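Local coordinates for cysteine synthase (Fusobacterium nucleatum subsp. nucleatum strain ATCC 25586, PDB 5XEM), which probably makes L-cysteine from O-acetyl-L-serine and hydrogen sulfide with pyridoxal phosphate as cofactor, and can also produce hydrogen sulfide from L-cysteine, at residues D98-E103 with K221-G226; G75-G80 with P144-N149. All blocks are in the same frame, centred on the assembly; numbering follows the deposited sequence.

Along the chain the four segments alternate: 75-80 and 98-103 come first, then 144-149 and finally 221-226. Three of them follow strands of the four-stranded parallel sheet: segment 75-80 comes after strand 68-72; segment 98-103 after strand 92-97; segment 144-149 after strand 141-142. Segment 221-226, by contrast, lies in the loop leading to strand 245-247 of the larger mixed sheet. The centres of contacts 1 and 2 are about 14 Å apart and their nearest atoms about 6 Å, without touching. Both border the lanthionine-pyridoxal phosphate Schiff base: contact 2 holds its carboxylate end next to the cofactor, and contact 1 joins the two sheet-bearing parts of the fold and receives the distal amino group.

Contact 1: D98-E103 with K221-G226; sequences DTMSIE and KIQGMG. With 85F ((2R)-2-azanyl-3-[(2R)-2-azanyl-3-oxidanyl-3-oxidanylidene-propyl]sulfanyl-propanoic acid), chain C; PLP (pyridoxal-5'-phosphate), chain D.
Ser101 and Gln223 join two loops by a single side-chain-to-backbone hydrogen bond, a small and partly buried bridge between the loop after strand 92-97, in the four-stranded parallel sheet, and the loop before strand 245-247, in the mixed sheet. The amide N of Ser101 donates to OE1 of Gln223 at 3.0 Å. The bond is nearly straight at hydrogen (167°), yet the donor stands 35° from the plane of the side-chain carbonyl. Glutamine suits the gap because its chain is long: CG lies anti to its own carbonyl carbon (chi1 -61°) and the rest runs extended, which carries the amide across. There OE1 meets CB of Ser101 at 3.6 Å and CB of Met100 at 3.9 Å, so small aliphatic surfaces flank the polar bond. Arg104 adds a weak hydrogen bond to the same oxygen, while the hydroxyl of Ser101 turns to the carbonyl of Lys302, tying this loop to the C-terminal region.

Gln223 also occupies the second position of a type II beta turn, Ile222 to Met225. The third position, where such turns commonly carry glycine, is Gly224; its positive phi suits that residue, and its backbone lies close to the cofactor, Gly224 O being 3.3 Å from C4 of PLP. The turn forms part of the wall of the active-site cleft, which in fold-type II pyridoxal phosphate enzymes lies between two domains, and here it faces the lanthionine Schiff base. Three backbone carbonyls gather round the ligand's distal amino nitrogen NZ2: Gly224 O at 2.8 Å, Gly226 O at 2.9 Å and, weakly, Met225 O. Their negative ends would probably favour a protonated nitrogen. Met225 adds a nonpolar touch, its CG reaching C6 of the pyridine ring at 3.9 Å.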
ATOM      1  N   ASP A  98       4.822  22.835   4.261  1.00 30.85           N
ATOM      2  CA  ASP A  98       3.377  22.918   4.031  1.00 32.23           C
ATOM      3  C   ASP A  98       2.895  22.768   2.571  1.00 34.06           C
ATOM      4  O   ASP A  98       1.696  22.806   2.338  1.00 39.42           O
ATOM      5  CB  ASP A  98       2.824  24.215   4.655  1.00 30.82           C
ATOM      6  CG  ASP A  98       3.360  25.494   3.983  1.00 32.15           C
ATOM      7  OD1 ASP A  98       3.856  25.419   2.832  1.00 29.13           O
ATOM      8  OD2 ASP A  98       3.290  26.563   4.614  1.00 32.24           O
ATOM      9  N   THR A  99       3.789  22.555   1.607  1.00 36.46           N
ATOM     10  CA  THR A  99       3.398  22.493   0.188  1.00 37.59           C
ATOM     11  C   THR A  99       3.277  21.054  -0.376  1.00 43.96           C
ATOM     12  O   THR A  99       3.124  20.866  -1.586  1.00 47.35           O
ATOM     13  CB  THR A  99       4.394  23.304  -0.680  1.00 37.67           C
ATOM     14  OG1 THR A  99       5.733  22.916  -0.364  1.00 37.09           O
ATOM     15  CG2 THR A  99       4.254  24.795  -0.420  1.00 34.85           C
ATOM     16  N   MET A 100       3.360  20.036   0.480  1.00 45.06           N
ATOM     17  CA  MET A 100       3.329  18.647   0.008  1.00 47.28           C
ATOM     18  C   MET A 100       1.892  18.105   0.050  1.00 46.80           C
ATOM     19  O   MET A 100       1.005  18.719   0.657  1.00 47.77           O
ATOM     20  CB  MET A 100       4.295  17.764   0.828  1.00 50.32           C
ATOM     21  CG  MET A 100       5.730  18.306   0.960  1.00 51.11           C
ATOM     22  SD  MET A 100       6.752  18.249  -0.538  1.00 51.13           S
ATOM     23  CE  MET A 100       5.948  19.435  -1.629  1.00 53.54           C
ATOM     24  N   SER A 101       1.667  16.971  -0.617  1.00 43.73           N
ATOM     25  CA  SER A 101       0.335  16.354  -0.663  1.00 42.24           C
ATOM     26  C   SER A 101      -0.212  16.216   0.771  1.00 40.65           C
ATOM     27  O   SER A 101       0.483  15.692   1.643  1.00 39.10           O
ATOM     28  CB  SER A 101       0.382  14.989  -1.375  1.00 40.44           C
ATOM     29  OG  SER A 101       0.950  13.977  -0.554  1.00 39.23           O
ATOM     30  N   ILE A 102      -1.446  16.669   1.015  1.00 39.91           N
ATOM     31  CA  ILE A 102      -1.956  16.744   2.409  1.00 38.67           C
ATOM     32  C   ILE A 102      -2.219  15.340   3.014  1.00 35.38           C
ATOM     33  O   ILE A 102      -2.443  15.196   4.220  1.00 33.38           O
ATOM     34  CB  ILE A 102      -3.214  17.660   2.582  1.00 39.97           C
ATOM     35  CG1 ILE A 102      -3.237  18.825   1.573  1.00 39.52           C
ATOM     36  CG2 ILE A 102      -3.253  18.221   4.008  1.00 38.98           C
ATOM     37  CD1 ILE A 102      -4.421  19.765   1.723  1.00 39.94           C
ATOM     38  N   GLU A 103      -2.186  14.302   2.177  1.00 34.50           N
ATOM     39  CA  GLU A 103      -2.232  12.934   2.694  1.00 34.01           C
ATOM     40  C   GLU A 103      -1.030  12.661   3.619  1.00 32.44           C
ATOM     41  O   GLU A 103      -1.147  11.891   4.565  1.00 29.29           O
ATOM     42  CB  GLU A 103      -2.293  11.894   1.570  1.00 34.71           C
ATOM     43  CG  GLU A 103      -3.581  11.919   0.745  1.00 35.15           C
ATOM     44  CD  GLU A 103      -3.441  12.696  -0.555  1.00 37.09           C
ATOM     45  OE1 GLU A 103      -2.931  13.835  -0.510  1.00 35.84           O
ATOM     46  OE2 GLU A 103      -3.843  12.162  -1.615  1.00 37.51           O
ATOM     47  N   LYS A 221       7.466  20.046  -9.061  1.00 14.07           N
ATOM     48  CA  LYS A 221       6.294  19.328  -8.520  1.00 14.98           C
ATOM     49  C   LYS A 221       6.577  17.834  -8.312  1.00 13.88           C
ATOM     50  O   LYS A 221       5.638  17.055  -8.036  1.00 13.07           O
ATOM     51  CB  LYS A 221       5.106  19.495  -9.473  1.00 16.39           C
ATOM     52  CG  LYS A 221       4.708  20.946  -9.701  1.00 18.76           C
ATOM     53  CD  LYS A 221       3.533  21.099 -10.654  1.00 21.39           C
ATOM     54  CE  LYS A 221       3.245  22.570 -10.913  1.00 23.96           C
ATOM     55  NZ  LYS A 221       2.198  22.735 -11.956  1.00 28.15           N
ATOM     56  N   ILE A 222       7.829  17.414  -8.452  1.00 12.45           N
ATOM     57  CA  ILE A 222       8.157  15.978  -8.347  1.00 12.46           C
ATOM     58  C   ILE A 222       8.444  15.707  -6.872  1.00 13.22           C
ATOM     59  O   ILE A 222       9.602  15.650  -6.426  1.00 12.88           O
ATOM     60  CB  ILE A 222       9.320  15.540  -9.253  1.00 12.05           C
ATOM     61  CG1 ILE A 222       9.095  16.040 -10.702  1.00 12.08           C
ATOM     62  CG2 ILE A 222       9.521  14.024  -9.179  1.00 11.45           C
ATOM     63  CD1 ILE A 222      10.248  15.767 -11.652  1.00 11.90           C
ATOM     64  N   GLN A 223       7.361  15.552  -6.115  1.00 13.55           N
ATOM     65  CA  GLN A 223       7.449  15.457  -4.655  1.00 14.32           C
ATOM     66  C   GLN A 223       8.415  14.389  -4.177  1.00 13.77           C
ATOM     67  O   GLN A 223       8.364  13.249  -4.647  1.00 13.57           O
ATOM     68  CB  GLN A 223       6.060  15.224  -4.049  1.00 15.66           C
ATOM     69  CG  GLN A 223       5.067  16.326  -4.333  1.00 17.24           C
ATOM     70  CD  GLN A 223       3.733  16.129  -3.610  1.00 18.76           C
ATOM     71  OE1 GLN A 223       3.695  15.715  -2.431  1.00 22.07           O
ATOM     72  NE2 GLN A 223       2.629  16.445  -4.305  1.00 19.70           N
ATOM     73  N   GLY A 224       9.289  14.748  -3.224  1.00 13.07           N
ATOM     74  CA  GLY A 224      10.296  13.815  -2.714  1.00 13.49           C
ATOM     75  C   GLY A 224      11.644  13.989  -3.410  1.00 13.95           C
ATOM     76  O   GLY A 224      12.726  13.823  -2.796  1.00 14.70           O
ATOM     77  N   MET A 225      11.614  14.346  -4.685  1.00 12.69           N
ATOM     78  CA  MET A 225      12.890  14.564  -5.392  1.00 12.34           C
ATOM     79  C   MET A 225      13.316  16.038  -5.236  1.00 11.61           C
ATOM     80  O   MET A 225      12.585  16.857  -4.673  1.00 11.77           O
ATOM     81  CB  MET A 225      12.764  14.153  -6.849  1.00 12.84           C
ATOM     82  CG  MET A 225      12.997  12.670  -7.075  1.00 13.06           C
ATOM     83  SD  MET A 225      12.601  12.080  -8.724  1.00 13.70           S
ATOM     84  CE  MET A 225      13.699  13.155  -9.697  1.00 13.24           C
ATOM     85  N   GLY A 226      14.504  16.358  -5.723  1.00 12.10           N
ATOM     86  CA  GLY A 226      15.045  17.694  -5.652  1.00 12.09           C
ATOM     87  C   GLY A 226      15.857  17.878  -4.386  1.00 12.55           C
ATOM     88  O   GLY A 226      15.679  17.156  -3.412  1.00 12.50           O
TER
HETATM   89  N   85F C 501      12.203  11.940   0.097  1.00 14.23           N
HETATM   90  CA  85F C 501      12.804  12.487   1.332  1.00 13.70           C
HETATM   91  CB  85F C 501      13.247  13.951   1.112  1.00 15.71           C
HETATM   92  SG  85F C 501      14.655  14.130   0.045  1.00 18.25           S
HETATM   93  CD  85F C 501      15.064  15.890   0.033  1.00 16.79           C
HETATM   94  CE  85F C 501      13.945  16.815  -0.514  1.00 16.87           C
HETATM   95  NZ2 85F C 501      13.429  16.341  -1.805  1.00 16.00           N
HETATM   96  CZ1 85F C 501      14.563  18.226  -0.711  1.00 17.16           C
HETATM   97  OH1 85F C 501      13.836  19.060  -1.330  1.00 16.22           O
HETATM   98  OH2 85F C 501      15.721  18.488  -0.281  1.00 15.94           O
HETATM   99  C   85F C 501      11.837  12.411   2.492  1.00 13.13           C
HETATM  100  OXT 85F C 501      10.944  11.552   2.426  1.00 11.94           O
HETATM  101  O   85F C 501      12.031  13.189   3.460  1.00 13.72           O
HETATM  102  N1  PLP D 502      10.882   9.880  -4.288  1.00 11.63           N
HETATM  103  C2  PLP D 502      10.161  10.096  -3.177  1.00 12.08           C
HETATM  104  C2A PLP D 502       8.645   9.898  -3.203  1.00 11.06           C
HETATM  105  C3  PLP D 502      10.782  10.481  -1.975  1.00 11.97           C
HETATM  106  O3  PLP D 502      10.034  10.678  -0.860  1.00 13.45           O
HETATM  107  C4  PLP D 502      12.163  10.659  -1.932  1.00 12.28           C
HETATM  108  C4A PLP D 502      12.874  11.080  -0.657  1.00 12.57           C
HETATM  109  C5  PLP D 502      12.883  10.420  -3.110  1.00 11.95           C
HETATM  110  C6  PLP D 502      12.210  10.023  -4.264  1.00 12.23           C
HETATM  111  C5A PLP D 502      14.388  10.563  -3.190  1.00 12.28           C
HETATM  112  O4P PLP D 502      15.039   9.471  -2.447  1.00 11.96           O
HETATM  113  P   PLP D 502      16.491   9.632  -1.738  1.00 12.45           P
HETATM  114  O1P PLP D 502      16.957   8.348  -1.328  1.00 12.50           O
HETATM  115  O2P PLP D 502      16.254  10.581  -0.668  1.00 13.12           O
HETATM  116  O3P PLP D 502      17.318  10.298  -2.781  1.00 11.05           O

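Contact 2: G75-G80 with P144-N149. With 85F ((2R)-2-azanyl-3-[(2R)-2-azanyl-3-oxidanyl-3-oxidanylidene-propyl]sulfanyl-propanoic acid), chain C; PLP (pyridoxal-5'-phosphate), chain D; ACT (acetate ion), chain F.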
ATOM      1  N   GLY A  75       8.065  13.960   3.624  1.00 13.03           N
ATOM      2  CA  GLY A  75       6.928  13.125   3.938  1.00 13.01           C
ATOM      3  C   GLY A  75       7.291  11.672   4.191  1.00 12.33           C
ATOM      4  O   GLY A  75       6.985  11.136   5.252  1.00 11.98           O
ATOM      5  N   ASN A  76       7.907  11.029   3.202  1.00 11.09           N
ATOM      6  CA  ASN A  76       8.100   9.583   3.273  1.00 10.77           C
ATOM      7  C   ASN A  76       9.032   9.151   4.421  1.00 10.46           C
ATOM      8  O   ASN A  76       8.763   8.164   5.096  1.00  9.94           O
ATOM      9  CB  ASN A  76       8.586   9.038   1.954  1.00 10.71           C
ATOM     10  CG  ASN A  76       7.460   8.844   0.977  1.00 11.81           C
ATOM     11  OD1 ASN A  76       6.336   8.516   1.385  1.00 11.46           O
ATOM     12  ND2 ASN A  76       7.712   9.127  -0.287  1.00 11.35           N
ATOM     13  N   THR A  77      10.139   9.863   4.626  1.00  9.94           N
ATOM     14  CA  THR A  77      11.007   9.510   5.770  1.00  9.93           C
ATOM     15  C   THR A  77      10.252   9.649   7.099  1.00  9.78           C
ATOM     16  O   THR A  77      10.385   8.803   7.991  1.00 10.30           O
ATOM     17  CB  THR A  77      12.317  10.294   5.733  1.00 10.05           C
ATOM     18  OG1 THR A  77      12.994   9.941   4.518  1.00 10.32           O
ATOM     19  CG2 THR A  77      13.204   9.912   6.943  1.00 10.07           C
ATOM     20  N   GLY A  78       9.414  10.679   7.194  1.00  9.33           N
ATOM     21  CA  GLY A  78       8.535  10.856   8.330  1.00  9.91           C
ATOM     22  C   GLY A  78       7.539   9.745   8.529  1.00  9.96           C
ATOM     23  O   GLY A  78       7.354   9.249   9.652  1.00  9.64           O
ATOM     24  N   ILE A  79       6.920   9.302   7.436  1.00  9.73           N
ATOM     25  CA  ILE A  79       5.982   8.171   7.518  1.00 10.19           C
ATOM     26  C   ILE A  79       6.672   6.887   7.963  1.00  9.90           C
ATOM     27  O   ILE A  79       6.190   6.205   8.837  1.00  9.78           O
ATOM     28  CB  ILE A  79       5.258   7.956   6.185  1.00 10.41           C
ATOM     29  CG1 ILE A  79       4.392   9.183   5.877  1.00 11.38           C
ATOM     30  CG2 ILE A  79       4.481   6.628   6.200  1.00 10.93           C
ATOM     31  CD1 ILE A  79       3.968   9.227   4.410  1.00 11.83           C
ATOM     32  N   GLY A  80       7.815   6.559   7.365  1.00  9.77           N
ATOM     33  CA  GLY A  80       8.583   5.403   7.780  1.00 10.16           C
ATOM     34  C   GLY A  80       9.029   5.450   9.242  1.00  9.73           C
ATOM     35  O   GLY A  80       8.915   4.475   9.963  1.00  9.88           O
ATOM     36  N   PRO A 144      17.718  11.653  13.300  1.00 10.53           N
ATOM     37  CA  PRO A 144      18.283  10.671  12.370  1.00 10.99           C
ATOM     38  C   PRO A 144      19.129  11.342  11.284  1.00 11.24           C
ATOM     39  O   PRO A 144      20.213  10.860  10.917  1.00 11.36           O
ATOM     40  CB  PRO A 144      17.044   9.987  11.775  1.00 11.08           C
ATOM     41  CG  PRO A 144      16.011  10.132  12.826  1.00 11.21           C
ATOM     42  CD  PRO A 144      16.282  11.410  13.543  1.00 11.10           C
ATOM     43  N   ASN A 145      18.645  12.487  10.815  1.00 11.93           N
ATOM     44  CA  ASN A 145      19.252  13.229   9.697  1.00 11.83           C
ATOM     45  C   ASN A 145      19.555  12.414   8.453  1.00 11.30           C
ATOM     46  O   ASN A 145      20.701  12.120   8.120  1.00 11.61           O
ATOM     47  CB  ASN A 145      20.453  14.037  10.122  1.00 12.62           C
ATOM     48  CG  ASN A 145      20.707  15.226   9.177  1.00 13.43           C
ATOM     49  OD1 ASN A 145      20.392  15.144   7.990  1.00 15.24           O
ATOM     50  ND2 ASN A 145      21.195  16.351   9.714  1.00 14.93           N
ATOM     51  N   GLN A 146      18.504  12.106   7.690  1.00 10.86           N
ATOM     52  CA  GLN A 146      18.679  11.415   6.426  1.00 10.74           C
ATOM     53  C   GLN A 146      19.676  12.093   5.460  1.00 10.83           C
ATOM     54  O   GLN A 146      20.223  11.436   4.578  1.00 10.37           O
ATOM     55  CB  GLN A 146      17.338  11.267   5.710  1.00 10.30           C
ATOM     56  CG  GLN A 146      16.644  12.582   5.404  1.00 10.35           C
ATOM     57  CD  GLN A 146      15.293  12.355   4.775  1.00 10.53           C
ATOM     58  OE1 GLN A 146      15.097  11.411   4.010  1.00 10.66           O
ATOM     59  NE2 GLN A 146      14.351  13.209   5.116  1.00 11.59           N
ATOM     60  N   PHE A 147      19.876  13.404   5.614  1.00 11.19           N
ATOM     61  CA  PHE A 147      20.781  14.131   4.719  1.00 12.28           C
ATOM     62  C   PHE A 147      22.263  13.831   4.940  1.00 12.30           C
ATOM     63  O   PHE A 147      23.055  13.942   4.009  1.00 12.60           O
ATOM     64  CB  PHE A 147      20.507  15.630   4.827  1.00 12.63           C
ATOM     65  CG  PHE A 147      19.091  15.967   4.541  1.00 13.31           C
ATOM     66  CD1 PHE A 147      18.658  16.029   3.231  1.00 14.49           C
ATOM     67  CD2 PHE A 147      18.168  16.145   5.573  1.00 14.04           C
ATOM     68  CE1 PHE A 147      17.327  16.288   2.949  1.00 14.72           C
ATOM     69  CE2 PHE A 147      16.825  16.386   5.284  1.00 14.04           C
ATOM     70  CZ  PHE A 147      16.420  16.465   3.973  1.00 14.71           C
ATOM     71  N   THR A 148      22.616  13.450   6.170  1.00 12.91           N
ATOM     72  CA  THR A 148      24.020  13.260   6.565  1.00 12.96           C
ATOM     73  C   THR A 148      24.329  11.857   7.107  1.00 13.03           C
ATOM     74  O   THR A 148      25.492  11.463   7.188  1.00 12.22           O
ATOM     75  CB  THR A 148      24.377  14.287   7.638  1.00 13.41           C
ATOM     76  OG1 THR A 148      23.647  14.002   8.847  1.00 15.68           O
ATOM     77  CG2 THR A 148      24.002  15.689   7.153  1.00 13.15           C
ATOM     78  N   ASN A 149      23.294  11.098   7.468  1.00 12.52           N
ATOM     79  CA  ASN A 149      23.479   9.812   8.144  1.00 12.75           C
ATOM     80  C   ASN A 149      23.861   8.736   7.158  1.00 12.73           C
ATOM     81  O   ASN A 149      23.075   8.376   6.276  1.00 12.16           O
ATOM     82  CB  ASN A 149      22.189   9.452   8.890  1.00 12.22           C
ATOM     83  CG  ASN A 149      22.355   8.323   9.900  1.00 12.17           C
ATOM     84  OD1 ASN A 149      23.136   7.401   9.705  1.00 12.83           O
ATOM     85  ND2 ASN A 149      21.585   8.391  10.990  1.00 11.03           N
TER
HETATM   86  N   85F C 501      12.203  11.940   0.097  1.00 14.23           N
HETATM   87  CA  85F C 501      12.804  12.487   1.332  1.00 13.70           C
HETATM   88  CB  85F C 501      13.247  13.951   1.112  1.00 15.71           C
HETATM   89  SG  85F C 501      14.655  14.130   0.045  1.00 18.25           S
HETATM   90  CD  85F C 501      15.064  15.890   0.033  1.00 16.79           C
HETATM   91  CE  85F C 501      13.945  16.815  -0.514  1.00 16.87           C
HETATM   92  NZ2 85F C 501      13.429  16.341  -1.805  1.00 16.00           N
HETATM   93  CZ1 85F C 501      14.563  18.226  -0.711  1.00 17.16           C
HETATM   94  OH1 85F C 501      13.836  19.060  -1.330  1.00 16.22           O
HETATM   95  OH2 85F C 501      15.721  18.488  -0.281  1.00 15.94           O
HETATM   96  C   85F C 501      11.837  12.411   2.492  1.00 13.13           C
HETATM   97  OXT 85F C 501      10.944  11.552   2.426  1.00 11.94           O
HETATM   98  O   85F C 501      12.031  13.189   3.460  1.00 13.72           O
HETATM   99  N1  PLP D 502      10.882   9.880  -4.288  1.00 11.63           N
HETATM  100  C2  PLP D 502      10.161  10.096  -3.177  1.00 12.08           C
HETATM  101  C2A PLP D 502       8.645   9.898  -3.203  1.00 11.06           C
HETATM  102  C3  PLP D 502      10.782  10.481  -1.975  1.00 11.97           C
HETATM  103  O3  PLP D 502      10.034  10.678  -0.860  1.00 13.45           O
HETATM  104  C4  PLP D 502      12.163  10.659  -1.932  1.00 12.28           C
HETATM  105  C4A PLP D 502      12.874  11.080  -0.657  1.00 12.57           C
HETATM  106  C5  PLP D 502      12.883  10.420  -3.110  1.00 11.95           C
HETATM  107  C6  PLP D 502      12.210  10.023  -4.264  1.00 12.23           C
HETATM  108  C5A PLP D 502      14.388  10.563  -3.190  1.00 12.28           C
HETATM  109  O4P PLP D 502      15.039   9.471  -2.447  1.00 11.96           O
HETATM  110  P   PLP D 502      16.491   9.632  -1.738  1.00 12.45           P
HETATM  111  O1P PLP D 502      16.957   8.348  -1.328  1.00 12.50           O
HETATM  112  O2P PLP D 502      16.254  10.581  -0.668  1.00 13.12           O
HETATM  113  O3P PLP D 502      17.318  10.298  -2.781  1.00 11.05           O
HETATM  114  C   ACT F 504      20.756  17.906  13.103  1.00 18.46           C
HETATM  115  O   ACT F 504      21.397  16.957  12.646  1.00 18.35           O
HETATM  116  OXT ACT F 504      20.590  18.035  14.323  1.00 18.95           O
HETATM  117  CH3 ACT F 504      20.184  18.909  12.142  1.00 20.84           C
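Thr77 and Gln146 meet by their side chains from opposite directions in the buried heart of this contact. OG1 of Thr77 donates to OE1 of Gln146 at 2.6 Å, approaching from above the carbonyl plane, 43° out of it. Lys46, the predicted cofactor-attachment lysine, which is not attached here, bonds the same OE1 through NZ. The other branch of the amide is used as fully: NE2 of Gln146 gives hydrogen bonds to carboxylate atom O of the lanthionine and to the carbonyl of Ala72. With both ends gripped, the rotation of the flat amide is fixed, and glutamine, offering an acceptor and a donor side by side, suits the task. Its CG sits between the backbone N and carbonyl carbon (chi1 59°), and from there the chain extends toward the helix.

The second carboxylate oxygen, OXT, accepts a hydrogen bond from the backbone N of Thr77 at 2.9 Å, so one residue serves the ligand with its backbone and orients Gln146 with its hydroxyl. Beside it, ND2 of Asn76 bonds O3 of the cofactor at 2.9 Å and also reaches Asp298. Phe147 packs beside the core, Gln146 CG lying over one ring face, offset toward the rim, and the ligand's CD near the ring plane at its edge.

Farther out, 144-149 runs toward solvent, and part of its shape comes from bonds within the loop, with Glu71 an outside anchor for the amides of Asn145 and Gln146. Asn149 ND2 meets Pro144 O in the carbonyl plane at 2.8 Å, and Asn145 ND2 binds an acetate probably left from crystallisation.

Gly75 is at the N-cap position of helix 76-88, whose N-terminal end, positive by its dipole, would probably favour the carboxylate, as in the Thr-Ser-Gly-Asn-Thr-Gly substrate-binding loop of the cysteine synthase family.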